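PDB 2V8T: manganese-containing pseudocatalase from Thermus thermophilus, which catalyses the breakdown of hydrogen peroxide to water and oxygen at a centre of two manganese ions. Local coordinates for the interface of chains A and B. Numbering follows the deposited sequence. Chains: chain A/B, Manganese-containing pseudocatalase.

The interface of chains A and B. Residues chain A 3-4; chain B 2, 44, 64, 67-68, 236, 241.
A:Arg4 and B:Phe2 pair in an antiparallel beta bridge between the two N-terminal strands 2-4, and the arginine then reaches on over helix 57-85 of chain B. On the backbone, A:Arg4 N donates to B:Phe236 O at 2.9 Å, tying the strand to a loop of the partner.

The arginine's polar end is held from several directions. NH1 makes a weak hydrogen bond of 3.2 Å to B:Ala64 O, a helix carbonyl that also accepts the hydroxyl OG1 of B:Thr68. At the guanidinium edge, in its plane, water 1 meets NE at 2.9 Å and also NH2, and links both to the phenol oxygen OH of B:Tyr241. That oxygen also lies 3.1 Å from NE, but well above the guanidinium plane; a direct bond would be badly bent, and the water is the better link.

Packing fixes the rest. With CG anti to the backbone N (chi1 -174°) and the chain extended to NE, the methylenes run alongside the flat B:Phe2 ring, which suits them, CG to CE2 3.6 Å. B:Phe2 CZ lies over one guanidinium face near its rim, the ring turned 49° from the guanidinium plane; near the opposite rim lies B:Ala64 CB, a methyl small enough to let the arginine approach the helix. The B:Tyr241 ring crosses at about a right angle, CE2 3.7 Å from A:Arg4 CD, so its ring packs while its hydroxyl serves the water. B:Thr68 fits between strand and helix with one polar and one apolar branch: OG1 lies 3.3 Å from A:Arg4 CD, and methyl CG2 faces the strand backbone. A:Leu3 CD2 rests 3.9 Å from B:Phe236 CA.

A leucine replacing A:Arg4 would probably leave water 1 and B:Ala64 O without their guanidinium partner and B:Phe2 with less to pack against.

Repeated by two-fold symmetry, the patch pairs the subunits' N-terminal strands, lays an arginine from each on its neighbour and likely helps fasten this pair within the six-chain assembly.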
ATOM      1  N   LEU A   3      26.632  15.327  10.289  1.00  7.32           N
ATOM      2  CA  LEU A   3      26.591  16.260  11.400  1.00  7.37           C
ATOM      3  C   LEU A   3      25.361  17.143  11.217  1.00  7.23           C
ATOM      4  O   LEU A   3      24.872  17.320  10.096  1.00  8.48           O
ATOM      5  CB  LEU A   3      27.820  17.160  11.445  1.00  8.20           C
ATOM      6  CG  LEU A   3      29.183  16.438  11.475  1.00  8.64           C
ATOM      7  CD1 LEU A   3      30.311  17.470  11.327  1.00 11.22           C
ATOM      8  CD2 LEU A   3      29.348  15.597  12.739  1.00 10.38           C
ATOM      9  N   ARG A   4      24.897  17.736  12.311  1.00  6.78           N
ATOM     10  CA  ARG A   4      23.708  18.588  12.300  1.00  6.62           C
ATOM     11  C   ARG A   4      24.045  19.976  12.873  1.00  6.88           C
ATOM     12  O   ARG A   4      24.778  20.091  13.859  1.00  7.97           O
ATOM     13  CB  ARG A   4      22.612  17.935  13.119  1.00  6.98           C
ATOM     14  CG  ARG A   4      21.280  18.637  13.070  1.00  6.96           C
ATOM     15  CD  ARG A   4      20.224  17.839  13.809  1.00  7.33           C
ATOM     16  NE  ARG A   4      18.916  18.453  13.694  1.00  7.85           N
ATOM     17  CZ  ARG A   4      17.779  17.763  13.744  1.00  7.15           C
ATOM     18  NH1 ARG A   4      17.756  16.466  13.950  1.00  7.29           N
ATOM     19  NH2 ARG A   4      16.620  18.411  13.547  1.00  8.15           N
TER
ATOM     20  N   PHE B   2      22.424  20.149   7.706  1.00  7.07           N
ATOM     21  CA  PHE B   2      23.292  19.027   7.912  1.00  7.23           C
ATOM     22  C   PHE B   2      24.575  19.154   7.112  1.00  7.39           C
ATOM     23  O   PHE B   2      24.605  19.818   6.053  1.00  8.28           O
ATOM     24  CB  PHE B   2      22.559  17.714   7.539  1.00  7.35           C
ATOM     25  CG  PHE B   2      21.385  17.456   8.447  1.00  7.63           C
ATOM     26  CD1 PHE B   2      20.152  18.067   8.227  1.00  8.08           C
ATOM     27  CD2 PHE B   2      21.528  16.616   9.556  1.00  8.16           C
ATOM     28  CE1 PHE B   2      19.092  17.856   9.127  1.00  8.97           C
ATOM     29  CE2 PHE B   2      20.476  16.385  10.424  1.00  9.02           C
ATOM     30  CZ  PHE B   2      19.272  17.025  10.227  1.00  9.31           C
ATOM     31  N   MET B  44      14.066  11.924  13.408  1.00  6.34           N
ATOM     32  CA  MET B  44      14.186  13.126  12.601  1.00  6.76           C
ATOM     33  C   MET B  44      12.896  13.948  12.674  1.00  6.05           C
ATOM     34  O   MET B  44      12.922  15.144  12.949  1.00  6.57           O
ATOM     35  CB  MET B  44      14.537  12.779  11.160  1.00  7.55           C
ATOM     36  CG  MET B  44      14.986  13.899  10.344  1.00  9.22           C
ATOM     37  SD  MET B  44      16.463  14.759  10.904  1.00 10.89           S
ATOM     38  CE  MET B  44      17.590  13.662  10.548  1.00 14.52           C
ATOM     39  N   ALA B  64      17.369  15.198  18.596  1.00  7.12           N
ATOM     40  CA  ALA B  64      17.985  15.764  17.419  1.00  6.94           C
ATOM     41  C   ALA B  64      19.325  15.080  17.088  1.00  6.76           C
ATOM     42  O   ALA B  64      19.678  14.886  15.927  1.00  7.33           O
ATOM     43  CB  ALA B  64      18.149  17.248  17.583  1.00  8.23           C
ATOM     44  N   ALA B  67      18.891  11.284  16.067  1.00  6.64           N
ATOM     45  CA  ALA B  67      18.448  11.281  14.657  1.00  7.00           C
ATOM     46  C   ALA B  67      19.644  11.386  13.720  1.00  6.42           C
ATOM     47  O   ALA B  67      19.708  10.712  12.685  1.00  7.52           O
ATOM     48  CB  ALA B  67      17.513  12.465  14.416  1.00  7.33           C
ATOM     49  N   THR B  68      20.577  12.268  14.048  1.00  6.81           N
ATOM     50  CA  THR B  68      21.745  12.487  13.200  1.00  6.83           C
ATOM     51  C   THR B  68      22.633  11.247  13.156  1.00  6.63           C
ATOM     52  O   THR B  68      23.146  10.879  12.100  1.00  7.32           O
ATOM     53  CB  THR B  68      22.510  13.727  13.675  1.00  7.10           C
ATOM     54  OG1 THR B  68      21.606  14.820  13.768  1.00  7.85           O
ATOM     55  CG2 THR B  68      23.629  14.089  12.714  1.00  7.82           C
ATOM     56  N   PHE B 236      26.999  14.580  17.285  1.00  7.51           N
ATOM     57  CA  PHE B 236      27.200  14.730  15.857  1.00  7.53           C
ATOM     58  C   PHE B 236      26.838  16.144  15.412  1.00  7.45           C
ATOM     59  O   PHE B 236      25.918  16.377  14.622  1.00  7.96           O
ATOM     60  CB  PHE B 236      26.364  13.689  15.084  1.00  7.78           C
ATOM     61  CG  PHE B 236      26.867  12.290  15.168  1.00  7.90           C
ATOM     62  CD1 PHE B 236      27.733  11.797  14.214  1.00  9.34           C
ATOM     63  CD2 PHE B 236      26.451  11.415  16.183  1.00  8.34           C
ATOM     64  CE1 PHE B 236      28.211  10.502  14.227  1.00 10.19           C
ATOM     65  CE2 PHE B 236      26.923  10.103  16.207  1.00  8.22           C
ATOM     66  CZ  PHE B 236      27.760   9.638  15.244  1.00  8.80           C
ATOM     67  N   TYR B 241      23.628  21.245  20.429  1.00  9.20           N
ATOM     68  CA  TYR B 241      23.193  20.079  21.187  1.00  9.47           C
ATOM     69  C   TYR B 241      24.212  19.719  22.280  1.00  9.97           C
ATOM     70  O   TYR B 241      24.573  18.561  22.476  1.00 11.11           O
ATOM     71  CB  TYR B 241      22.867  18.878  20.293  1.00  9.42           C
ATOM     72  CG  TYR B 241      22.099  19.256  19.071  1.00  9.14           C
ATOM     73  CD1 TYR B 241      20.881  19.919  19.169  1.00  9.16           C
ATOM     74  CD2 TYR B 241      22.599  19.067  17.788  1.00  9.92           C
ATOM     75  CE1 TYR B 241      20.186  20.333  18.050  1.00  8.66           C
ATOM     76  CE2 TYR B 241      21.924  19.494  16.668  1.00 10.00           C
ATOM     77  CZ  TYR B 241      20.719  20.131  16.781  1.00  8.59           C
ATOM     78  OH  TYR B 241      20.069  20.538  15.631  1.00  9.50           O
TER
HETATM   79  O   HOH W   1      17.793  21.125  13.484  1.00 10.69           O